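Local coordinates for protein UDP-L-Rhamnose Synthase (Acanthamoeba polyphaga mimivirus, PDB 7JID) that probably catalyses the final epimerase and reductase steps that make UDP-L-rhamnose, and binds NADP and a UDP-linked deoxysugar, at residues T105-G110 with P200-M205; R148-H151 with D156-N159; D196-V201 with P272-I277; N225-L230 with T279-V284. All coordinates share one frame; numbering follows the deposited sequence.

Contacts 1 and 2 lie in the core of the Rossmann-type half of the chain. They flank neighbouring parallel strands, 103-109 and 157-162, and touch each other, chiefly at Tyr-106. Contact 3 is more superficial. It shares helix 195-207 with contact 1 and joins that helix to the loop before helix 277-287, which contact 4 then packs on helix 224-234. Contact 4 is partly buried and lies about 23 Å from contact 1, centre to centre. The chemistry shifts with place. Contact 1 is apolar and sits beside NADP. Contact 2 adds a buried amide and a bridging water, and contact 3 an amide oxygen against a proline. Contact 4 is mostly aliphatic packing between two helices.

Contact 1: residues T105-G110 with P200-M205; sequences TYLGTG and PVMIDM. With NAP (NADP nicotinamide-adenine-dinucleotide phosphate), chain D.
This contact is part of the Rossmann fold that holds NADP: Leu-107 and Thr-105 of strand 103-109 meet Met-202 of helix 195-207. Met-202 carries the helix side. Its chain leaves the helix stretched out as far as SD. This extension (chi1 164°, chi2 173°) carries SD across to the strand. Met-202 CG lies 4.2 Å from Thr-105 CG2. Farther along, Met-202 SD comes to 4.2 Å from Leu-107 CD1. All three residues are buried. Both are van der Waals contacts. The Thr-105 methyl meets the middle of the methionine chain, and Leu-107 CD1 meets its sulfur.

Thr-105 and Leu-107 touch the helix 195-207 side of the parallel sheet, whereas the ring of Tyr-106 between them goes to the other side, toward helix 138-150. There Tyr-106 OH is hydrogen-bonded to Lys-143, the lysine of the YxxxK sequence pattern of short-chain dehydrogenases/reductases. Helix 14-25 adds Val-19 to the surroundings of Met-202 and Ile-15 to those of Leu-107.

The two methyls of Leu-107 divide the work. CD1 faces the methionine, and CD2 lies 3.9 Å from C1D of the NADP ribose. Leu-107 CG is equally close to that carbon. The backbone also takes part, with Leu-107 O 3.5 Å from NADP O4D. Two residues on, Thr-109 OG1 is hydrogen-bonded to the bound UDP-sugar.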
# COMPACT_ATOMS: atom_id res chain seq x y z
N THR A 105 19.50 -2.71 -0.53
CA THR A 105 19.18 -3.13 0.85
C THR A 105 18.00 -2.28 1.32
O THR A 105 18.15 -1.08 1.43
CB THR A 105 20.38 -3.02 1.79
OG1 THR A 105 21.49 -3.73 1.23
CG2 THR A 105 20.04 -3.58 3.15
N TYR A 106 16.91 -2.95 1.65
CA TYR A 106 15.71 -2.35 2.28
C TYR A 106 15.69 -2.75 3.76
O TYR A 106 15.54 -3.90 4.07
CB TYR A 106 14.44 -2.76 1.53
CG TYR A 106 13.19 -2.51 2.33
CD1 TYR A 106 12.78 -1.21 2.62
CD2 TYR A 106 12.42 -3.57 2.74
CE1 TYR A 106 11.64 -0.99 3.37
CE2 TYR A 106 11.28 -3.37 3.51
CZ TYR A 106 10.88 -2.07 3.77
OH TYR A 106 9.78 -1.80 4.55
N LEU A 107 15.81 -1.77 4.64
CA LEU A 107 15.66 -2.04 6.10
C LEU A 107 14.18 -2.00 6.45
O LEU A 107 13.59 -0.91 6.42
CB LEU A 107 16.46 -1.05 6.93
CG LEU A 107 16.67 -1.49 8.39
CD1 LEU A 107 17.29 -2.87 8.50
CD2 LEU A 107 17.55 -0.49 9.12
N GLY A 108 13.58 -3.19 6.59
CA GLY A 108 12.16 -3.35 6.93
C GLY A 108 11.97 -3.62 8.41
O GLY A 108 12.70 -3.11 9.26
N THR A 109 10.96 -4.41 8.69
CA THR A 109 10.53 -4.66 10.07
C THR A 109 10.02 -6.08 10.23
O THR A 109 9.34 -6.60 9.32
CB THR A 109 9.51 -3.61 10.52
OG1 THR A 109 9.20 -3.87 11.89
CG2 THR A 109 8.25 -3.64 9.67
N GLY A 110 10.28 -6.64 11.42
CA GLY A 110 9.63 -7.89 11.83
C GLY A 110 8.42 -7.63 12.71
O GLY A 110 7.84 -8.63 13.14
N PRO A 200 27.22 -4.06 11.15
CA PRO A 200 28.30 -4.64 10.36
C PRO A 200 27.90 -5.84 9.52
O PRO A 200 28.41 -6.02 8.44
CB PRO A 200 29.30 -5.06 11.45
CG PRO A 200 29.06 -4.05 12.55
CD PRO A 200 27.55 -3.90 12.56
N VAL A 201 27.01 -6.69 10.05
CA VAL A 201 26.49 -7.86 9.31
C VAL A 201 25.70 -7.34 8.11
O VAL A 201 25.86 -7.91 7.01
CB VAL A 201 25.66 -8.71 10.27
CG1 VAL A 201 24.89 -9.77 9.55
CG2 VAL A 201 26.50 -9.33 11.38
N MET A 202 24.85 -6.33 8.31
CA MET A 202 23.98 -5.82 7.23
C MET A 202 24.90 -5.30 6.11
O MET A 202 24.64 -5.61 4.94
CB MET A 202 23.06 -4.70 7.72
CG MET A 202 22.47 -3.93 6.58
SD MET A 202 21.26 -2.77 7.11
CE MET A 202 22.30 -1.63 7.96
N ILE A 203 25.92 -4.54 6.48
CA ILE A 203 26.90 -3.97 5.50
C ILE A 203 27.57 -5.13 4.77
O ILE A 203 27.78 -5.03 3.54
CB ILE A 203 27.91 -3.03 6.18
CG1 ILE A 203 27.22 -1.73 6.59
CG2 ILE A 203 29.08 -2.75 5.24
CD1 ILE A 203 28.03 -0.79 7.40
N ASP A 204 27.99 -6.18 5.50
CA ASP A 204 28.66 -7.35 4.88
C ASP A 204 27.73 -7.96 3.83
O ASP A 204 28.16 -8.30 2.72
CB ASP A 204 29.12 -8.35 5.94
CG ASP A 204 30.04 -9.42 5.36
OD1 ASP A 204 31.19 -9.01 4.97
OD2 ASP A 204 29.60 -10.60 5.21
N MET A 205 26.48 -8.24 4.19
CA MET A 205 25.46 -8.80 3.28
C MET A 205 25.29 -7.93 2.01
O MET A 205 25.26 -8.51 0.92
CB MET A 205 24.13 -8.93 4.04
CG MET A 205 24.17 -10.06 5.01
SD MET A 205 22.65 -10.06 6.01
CE MET A 205 21.73 -11.26 5.04
PA NAP D . 14.26 8.05 11.39
O1A NAP D . 15.34 8.60 12.29
O2A NAP D . 12.92 8.71 11.39
O5B NAP D . 14.93 8.08 9.96
C5B NAP D . 14.13 7.95 8.78
C4B NAP D . 14.65 8.74 7.59
O4B NAP D . 13.92 8.45 6.41
C3B NAP D . 14.51 10.23 7.89
O3B NAP D . 15.82 10.76 7.58
C2B NAP D . 13.45 10.67 6.88
O2B NAP D . 13.81 11.91 6.37
C1B NAP D . 13.57 9.65 5.75
N9A NAP D . 12.43 9.45 4.87
C8A NAP D . 11.20 9.09 5.22
N7A NAP D . 10.43 8.97 4.14
C5A NAP D . 11.18 9.27 3.07
C6A NAP D . 10.94 9.36 1.69
N6A NAP D . 9.73 9.09 1.23
N1A NAP D . 11.99 9.74 0.89
C2A NAP D . 13.20 9.99 1.43
N3A NAP D . 13.52 9.94 2.73
C4A NAP D . 12.51 9.57 3.56
O3 NAP D . 13.93 6.49 11.59
PN NAP D . 14.99 5.28 11.81
O1N NAP D . 14.51 4.73 13.14
O2N NAP D . 16.39 5.56 11.46
O5D NAP D . 14.40 4.23 10.78
C5D NAP D . 14.76 3.94 9.44
C4D NAP D . 13.57 3.18 8.78
O4D NAP D . 14.04 1.94 8.37
C3D NAP D . 12.52 2.92 9.83
O3D NAP D . 11.25 2.42 9.25
C2D NAP D . 13.42 1.95 10.62
O2D NAP D . 12.83 1.08 11.60
C1D NAP D . 14.06 1.11 9.54
P2B NAP D . 12.84 13.16 6.50
O1X NAP D . 12.92 13.70 7.86
O2X NAP D . 13.59 14.07 5.50
O3X NAP D . 11.39 12.87 6.08

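Contact 2: residues R148-H151 with D156-N159; sequences RLMH and DVLN
Asn-159 ND2 is gripped by two oxygens, Thr-213 OG1 and Asp-147 OD1, while it rests on Met-150 across the contact. The two bonds fix the rotation of the amide and satisfy its buried NH2 group. Chi1 of 167° swings the amide of Asn-159 back beside its own carbonyl carbon, which lays it against Met-150. Asn-159 ND2 lies 4.0 Å from Met-150 CB, and Asn-159 CB is just as near. His-151 CE1 approaches the same nitrogen to 4.2 Å, from a direction oblique to the imidazole ring. That ring is held by its own bonds, from ND1 to Asp-147 O and from NE2 to Glu-128 O.

The segments are the end of helix 138-150 and the start of strand 157-162. Together with strand 103-109 they form a beta-alpha-beta crossover of the Rossmann sheet, and this contact closes the turn from helix back to strand. Met-150 fills the angle between them. Its chain bends at chi2, -64°, and then runs straight to the methyl. The side chains of Met-150 and Val-157 approach at a slant, with Met-150 SD 4.0 Å from Val-157 CG1. Beyond the sulfur, Met-150 CE packs on the ring of Tyr-106.

Near the turn a water joins the two backbones. It donates to Met-150 O at 2.9 Å and to Val-157 O at 2.8 Å. One residue before Met-150, Leu-149 packs on Tyr-88 of the second subunit, and Arg-148 NH2 forms a salt bridge with Glu-40 of that subunit.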
# COMPACT_ATOMS: atom_id res chain seq x y z
N ARG A 148 5.62 -8.27 2.08
CA ARG A 148 5.15 -9.24 1.08
C ARG A 148 5.61 -8.76 -0.30
O ARG A 148 6.08 -9.58 -1.10
CB ARG A 148 3.64 -9.34 1.17
CG ARG A 148 3.18 -9.90 2.50
CD ARG A 148 1.68 -10.05 2.57
NE ARG A 148 1.25 -11.17 1.75
CZ ARG A 148 -0.01 -11.54 1.66
NH1 ARG A 148 -0.94 -10.88 2.32
NH2 ARG A 148 -0.35 -12.58 0.91
N LEU A 149 5.44 -7.47 -0.60
CA LEU A 149 5.76 -6.95 -1.95
C LEU A 149 7.25 -7.14 -2.23
O LEU A 149 7.64 -7.44 -3.39
CB LEU A 149 5.33 -5.49 -2.09
CG LEU A 149 3.82 -5.31 -2.19
CD1 LEU A 149 3.43 -3.87 -1.89
CD2 LEU A 149 3.34 -5.72 -3.56
N MET A 150 8.07 -7.09 -1.19
CA MET A 150 9.54 -7.23 -1.38
C MET A 150 9.90 -8.66 -1.82
O MET A 150 10.95 -8.82 -2.47
CB MET A 150 10.34 -6.84 -0.15
CG MET A 150 10.32 -5.37 0.12
SD MET A 150 11.11 -4.38 -1.20
CE MET A 150 10.78 -2.73 -0.59
N HIS A 151 9.04 -9.63 -1.56
CA HIS A 151 9.28 -11.04 -1.94
C HIS A 151 9.20 -11.15 -3.47
O HIS A 151 9.74 -12.13 -4.01
CB HIS A 151 8.31 -11.97 -1.21
CG HIS A 151 8.69 -12.23 0.21
ND1 HIS A 151 8.52 -11.28 1.24
CD2 HIS A 151 9.18 -13.35 0.81
CE1 HIS A 151 8.94 -11.81 2.39
NE2 HIS A 151 9.26 -13.11 2.15
N ASP A 156 16.88 -9.40 -6.24
CA ASP A 156 17.34 -8.02 -6.51
C ASP A 156 17.40 -7.20 -5.24
O ASP A 156 18.14 -6.19 -5.22
CB ASP A 156 16.36 -7.36 -7.48
CG ASP A 156 16.53 -7.96 -8.86
OD1 ASP A 156 17.62 -7.71 -9.43
OD2 ASP A 156 15.64 -8.76 -9.27
N VAL A 157 16.62 -7.57 -4.23
CA VAL A 157 16.53 -6.71 -3.00
C VAL A 157 16.81 -7.55 -1.75
O VAL A 157 16.26 -8.65 -1.63
CB VAL A 157 15.16 -6.05 -2.88
CG1 VAL A 157 14.99 -5.31 -1.57
CG2 VAL A 157 14.90 -5.13 -4.07
N LEU A 158 17.59 -6.99 -0.86
CA LEU A 158 17.82 -7.55 0.47
C LEU A 158 16.80 -6.90 1.42
O LEU A 158 16.95 -5.70 1.68
CB LEU A 158 19.26 -7.28 0.93
CG LEU A 158 19.68 -7.87 2.28
CD1 LEU A 158 19.53 -9.38 2.27
CD2 LEU A 158 21.07 -7.39 2.61
N ASN A 159 15.86 -7.68 1.94
CA ASN A 159 14.78 -7.22 2.84
C ASN A 159 15.12 -7.67 4.26
O ASN A 159 14.90 -8.83 4.59
CB ASN A 159 13.44 -7.67 2.28
CG ASN A 159 12.32 -7.53 3.29
OD1 ASN A 159 12.25 -6.50 3.96
ND2 ASN A 159 11.44 -8.50 3.31
O HOH W 1 13.53 -9.14 -1.11

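Contact 3: residues D196-V201 with P272-I277; sequences DQMIPV and PDVPDI. With EDO (1,2-ethanediol), chain E.
Gln-197 meets Pro-275, and Met-198 meets Val-274, where helix 195-207 packs on the loop that runs into helix 277-287. Asp-276 is the N-cap of that second helix. The close part is at Pro-275. Gln-197 OE1 approaches the CG-CD side of the proline ring obliquely, 3.6 Å from Pro-275 CG and 3.7 Å from Pro-275 CD. The oxygen is not left to the ring alone, because Asn-218 ND2 is hydrogen-bonded to it and to Pro-275 O. Asn-218 thus ties the amide and the loop together. The Gln-197 chain is extended beyond CG, which carries the amide to the proline.

Next to this, the buried Met-198 meets Val-274 at about a right angle. Its chain bends at chi3, 70°, so that both SD and CE are 4.1 Å from Val-274 CG1. Met-198 has a second conformer, so this touch is less certain.

The other end is looser and nearer solvent. Val-201 CG2 is 4.2 Å from Val-274 CG2, and beside the pair sits a 1,2-ethanediol, probably from the crystallisation liquor. Its C1 lies 3.6 Å from Val-201 CG2. Its O2 accepts a hydrogen bond from Asp-273 N, 2.9 Å long with an angle of 154° at the hydrogen.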
# COMPACT_ATOMS: atom_id res chain seq x y z
N ASP A 196 24.46 -2.02 17.09
CA ASP A 196 25.94 -1.99 17.17
C ASP A 196 26.52 -3.32 16.66
O ASP A 196 27.52 -3.32 15.99
CB ASP A 196 26.42 -1.66 18.58
CG ASP A 196 25.83 -0.37 19.09
OD1 ASP A 196 26.51 0.67 18.97
OD2 ASP A 196 24.70 -0.40 19.61
N GLN A 197 25.85 -4.43 16.95
CA GLN A 197 26.28 -5.78 16.57
C GLN A 197 25.87 -6.12 15.14
O GLN A 197 26.63 -6.86 14.45
CB GLN A 197 25.73 -6.78 17.60
CG GLN A 197 26.41 -6.61 18.93
CD GLN A 197 25.70 -7.32 20.06
OE1 GLN A 197 24.88 -8.20 19.81
NE2 GLN A 197 26.04 -6.93 21.29
N MET A 198 24.72 -5.65 14.68
CA MET A 198 24.15 -6.23 13.45
C MET A 198 24.33 -5.27 12.25
O MET A 198 24.19 -5.74 11.14
CB MET A 198 22.71 -6.67 13.70
CG MET A 198 22.65 -7.69 14.82
SD MET A 198 21.07 -8.59 14.92
CE MET A 198 21.21 -9.59 13.44
N ILE A 199 24.68 -4.00 12.48
CA ILE A 199 24.92 -3.08 11.32
C ILE A 199 26.09 -3.65 10.51
O ILE A 199 25.97 -3.77 9.30
CB ILE A 199 25.07 -1.62 11.75
CG1 ILE A 199 23.69 -1.00 11.97
CG2 ILE A 199 25.85 -0.84 10.69
CD1 ILE A 199 23.72 0.38 12.54
N PRO A 200 27.22 -4.06 11.15
CA PRO A 200 28.30 -4.64 10.36
C PRO A 200 27.90 -5.84 9.52
O PRO A 200 28.41 -6.02 8.44
CB PRO A 200 29.30 -5.06 11.45
CG PRO A 200 29.06 -4.05 12.55
CD PRO A 200 27.55 -3.90 12.56
N VAL A 201 27.01 -6.69 10.05
CA VAL A 201 26.49 -7.86 9.31
C VAL A 201 25.70 -7.34 8.11
O VAL A 201 25.86 -7.91 7.01
CB VAL A 201 25.66 -8.71 10.27
CG1 VAL A 201 24.89 -9.77 9.55
CG2 VAL A 201 26.50 -9.33 11.38
N PRO A 272 27.10 -17.13 12.06
CA PRO A 272 26.92 -17.87 13.31
C PRO A 272 27.44 -17.16 14.57
O PRO A 272 27.10 -17.62 15.64
CB PRO A 272 27.66 -19.19 13.00
CG PRO A 272 28.75 -18.76 12.05
CD PRO A 272 28.05 -17.77 11.13
N ASP A 273 28.17 -16.05 14.50
CA ASP A 273 28.77 -15.43 15.71
C ASP A 273 27.88 -14.28 16.21
O ASP A 273 28.31 -13.60 17.15
CB ASP A 273 30.21 -14.93 15.47
CG ASP A 273 31.16 -16.03 15.03
OD1 ASP A 273 30.82 -17.25 15.21
OD2 ASP A 273 32.21 -15.67 14.48
N VAL A 274 26.72 -14.01 15.58
CA VAL A 274 25.83 -12.96 16.13
C VAL A 274 25.40 -13.45 17.50
O VAL A 274 24.82 -14.52 17.59
CB VAL A 274 24.57 -12.71 15.27
CG1 VAL A 274 23.68 -11.64 15.91
CG2 VAL A 274 24.95 -12.33 13.84
N PRO A 275 25.63 -12.66 18.57
CA PRO A 275 25.35 -13.08 19.94
C PRO A 275 23.84 -13.30 20.16
O PRO A 275 23.04 -12.52 19.62
CB PRO A 275 25.82 -11.92 20.80
CG PRO A 275 26.87 -11.24 19.94
CD PRO A 275 26.35 -11.37 18.54
N ASP A 276 23.47 -14.29 20.97
CA ASP A 276 22.07 -14.36 21.45
C ASP A 276 21.75 -13.02 22.11
O ASP A 276 22.66 -12.28 22.59
CB ASP A 276 21.84 -15.53 22.39
CG ASP A 276 22.46 -15.26 23.73
OD1 ASP A 276 21.80 -14.57 24.53
OD2 ASP A 276 23.61 -15.75 24.00
N ILE A 277 20.48 -12.64 22.07
CA ILE A 277 20.02 -11.31 22.52
C ILE A 277 20.41 -11.04 23.99
O ILE A 277 20.72 -9.88 24.35
CB ILE A 277 18.51 -11.15 22.27
CG1 ILE A 277 18.01 -9.76 22.62
CG2 ILE A 277 17.69 -12.20 23.01
CD1 ILE A 277 18.69 -8.67 21.83
C1 EDO E . 28.78 -11.72 12.77
O1 EDO E . 28.77 -11.37 14.15
C2 EDO E . 29.58 -12.92 12.40
O2 EDO E . 28.90 -14.17 12.40

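Contact 4: residues N225-L230 with T279-V284; sequences NEILSL and TGIREV
Chi1 near -70° in Ile-227, Leu-230 and Ile-281 sets the branches that meet: it places Ile-281 CG2 beside its own carbonyl carbon, facing helix 224-234, and sends Leu-230 CG away from its carbonyl, toward helix 277-287. Two helices of the C-terminal part of the chain, near the UDP-sugar, pack here at a shallow angle. The short segments run roughly the same way, with a crossing angle of -35° and axes 10.2 Å apart at closest approach.

Ile-281 CG2 is the shared methyl. Leu-230 CD1 lies 3.5 Å from it, a close methyl-to-methyl touch. From the neighbouring turn, Ile-227 CG1 lies 4.1 Å from the same methyl, and the side chains of Ile-227 and Ile-281 meet at about a right angle. Leu-230 CD1 also comes to 4.0 Å from Arg-282 N, so the leucine leans on the backbone as well as on the isoleucine. The Arg-282 side chain lies at the exposed side, was modelled in two conformers, and makes no close touch here.

Further apolar residues line the inner side. Ile-281 packs on Ile-166, and Ile-227 on Phe-175 and Ile-176 of helix 175-181. The side chain of Ile-227 is about 9 Å from the bound UDP-sugar.

Within helix 224-234, Asn-225 O takes two bonds from Ser-229, which reach it from opposite faces of its plane: one from the backbone N, and one from OG at 2.9 Å, tilted 35° out of the carbonyl plane.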
# COMPACT_ATOMS: atom_id res chain seq x y z
N ASN A 225 11.44 -6.62 31.19
CA ASN A 225 11.86 -6.84 32.59
C ASN A 225 13.29 -7.35 32.63
O ASN A 225 14.03 -6.93 33.52
CB ASN A 225 10.90 -7.77 33.30
CG ASN A 225 9.62 -7.11 33.73
OD1 ASN A 225 9.42 -5.91 33.59
ND2 ASN A 225 8.71 -7.95 34.21
N GLU A 226 13.68 -8.25 31.73
CA GLU A 226 15.07 -8.77 31.78
C GLU A 226 16.06 -7.62 31.52
O GLU A 226 17.10 -7.54 32.20
CB GLU A 226 15.34 -9.88 30.78
CG GLU A 226 14.74 -11.21 31.14
CD GLU A 226 14.84 -12.19 30.00
OE1 GLU A 226 14.23 -11.90 28.99
OE2 GLU A 226 15.52 -13.21 30.13
N ILE A 227 15.74 -6.72 30.58
CA ILE A 227 16.61 -5.57 30.22
C ILE A 227 16.69 -4.60 31.41
O ILE A 227 17.82 -4.27 31.81
CB ILE A 227 16.11 -4.83 28.97
CG1 ILE A 227 16.23 -5.73 27.75
CG2 ILE A 227 16.92 -3.53 28.80
CD1 ILE A 227 15.45 -5.19 26.59
N LEU A 228 15.57 -4.26 32.02
CA LEU A 228 15.59 -3.27 33.12
C LEU A 228 16.32 -3.92 34.30
O LEU A 228 16.99 -3.21 34.99
CB LEU A 228 14.17 -2.83 33.48
CG LEU A 228 13.55 -1.97 32.38
CD1 LEU A 228 12.05 -1.86 32.57
CD2 LEU A 228 14.22 -0.61 32.29
N SER A 229 16.09 -5.21 34.53
CA SER A 229 16.82 -5.97 35.60
C SER A 229 18.35 -5.92 35.37
O SER A 229 19.10 -5.75 36.36
CB SER A 229 16.29 -7.37 35.73
OG SER A 229 14.96 -7.37 36.21
N LEU A 230 18.85 -6.05 34.14
CA LEU A 230 20.31 -5.90 33.91
C LEU A 230 20.79 -4.50 34.22
O LEU A 230 21.87 -4.35 34.80
CB LEU A 230 20.64 -6.25 32.47
CG LEU A 230 20.61 -7.74 32.15
CD1 LEU A 230 20.69 -7.94 30.65
CD2 LEU A 230 21.75 -8.47 32.87
N THR A 279 23.05 -12.33 25.92
CA THR A 279 24.52 -12.07 25.87
C THR A 279 24.74 -10.68 25.28
O THR A 279 25.49 -9.89 25.90
CB THR A 279 25.27 -13.14 25.09
OG1 THR A 279 25.02 -14.43 25.64
CG2 THR A 279 26.76 -12.87 25.06
N GLY A 280 24.06 -10.35 24.18
CA GLY A 280 24.25 -9.05 23.52
C GLY A 280 23.78 -7.91 24.39
O GLY A 280 24.48 -6.89 24.46
N ILE A 281 22.63 -8.02 25.06
CA ILE A 281 22.10 -6.94 25.94
C ILE A 281 23.04 -6.79 27.13
O ILE A 281 23.28 -5.64 27.54
CB ILE A 281 20.67 -7.25 26.43
CG1 ILE A 281 19.66 -7.20 25.29
CG2 ILE A 281 20.25 -6.30 27.56
CD1 ILE A 281 19.46 -5.85 24.70
N ARG A 282 23.48 -7.89 27.74
CA ARG A 282 24.44 -7.79 28.86
C ARG A 282 25.62 -6.92 28.42
O ARG A 282 26.02 -6.01 29.19
CB ARG A 282 24.96 -9.17 29.27
CG ARG A 282 25.99 -9.11 30.40
CD ARG A 282 26.27 -10.47 30.98
NE ARG A 282 25.05 -11.23 31.23
CZ ARG A 282 24.60 -12.25 30.52
NH1 ARG A 282 23.48 -12.84 30.87
NH2 ARG A 282 25.29 -12.71 29.49
N GLU A 283 26.13 -7.19 27.23
CA GLU A 283 27.28 -6.44 26.67
C GLU A 283 26.87 -4.98 26.56
O GLU A 283 27.61 -4.10 27.10
CB GLU A 283 27.81 -7.07 25.38
CG GLU A 283 28.90 -6.23 24.71
CD GLU A 283 29.59 -6.83 23.49
OE1 GLU A 283 29.49 -8.05 23.28
OE2 GLU A 283 30.23 -6.06 22.74
N VAL A 284 25.74 -4.68 25.91
CA VAL A 284 25.26 -3.28 25.69
C VAL A 284 25.13 -2.56 27.02
O VAL A 284 25.63 -1.41 27.12
CB VAL A 284 23.92 -3.28 24.90
CG1 VAL A 284 23.15 -1.96 24.94
CG2 VAL A 284 24.19 -3.68 23.47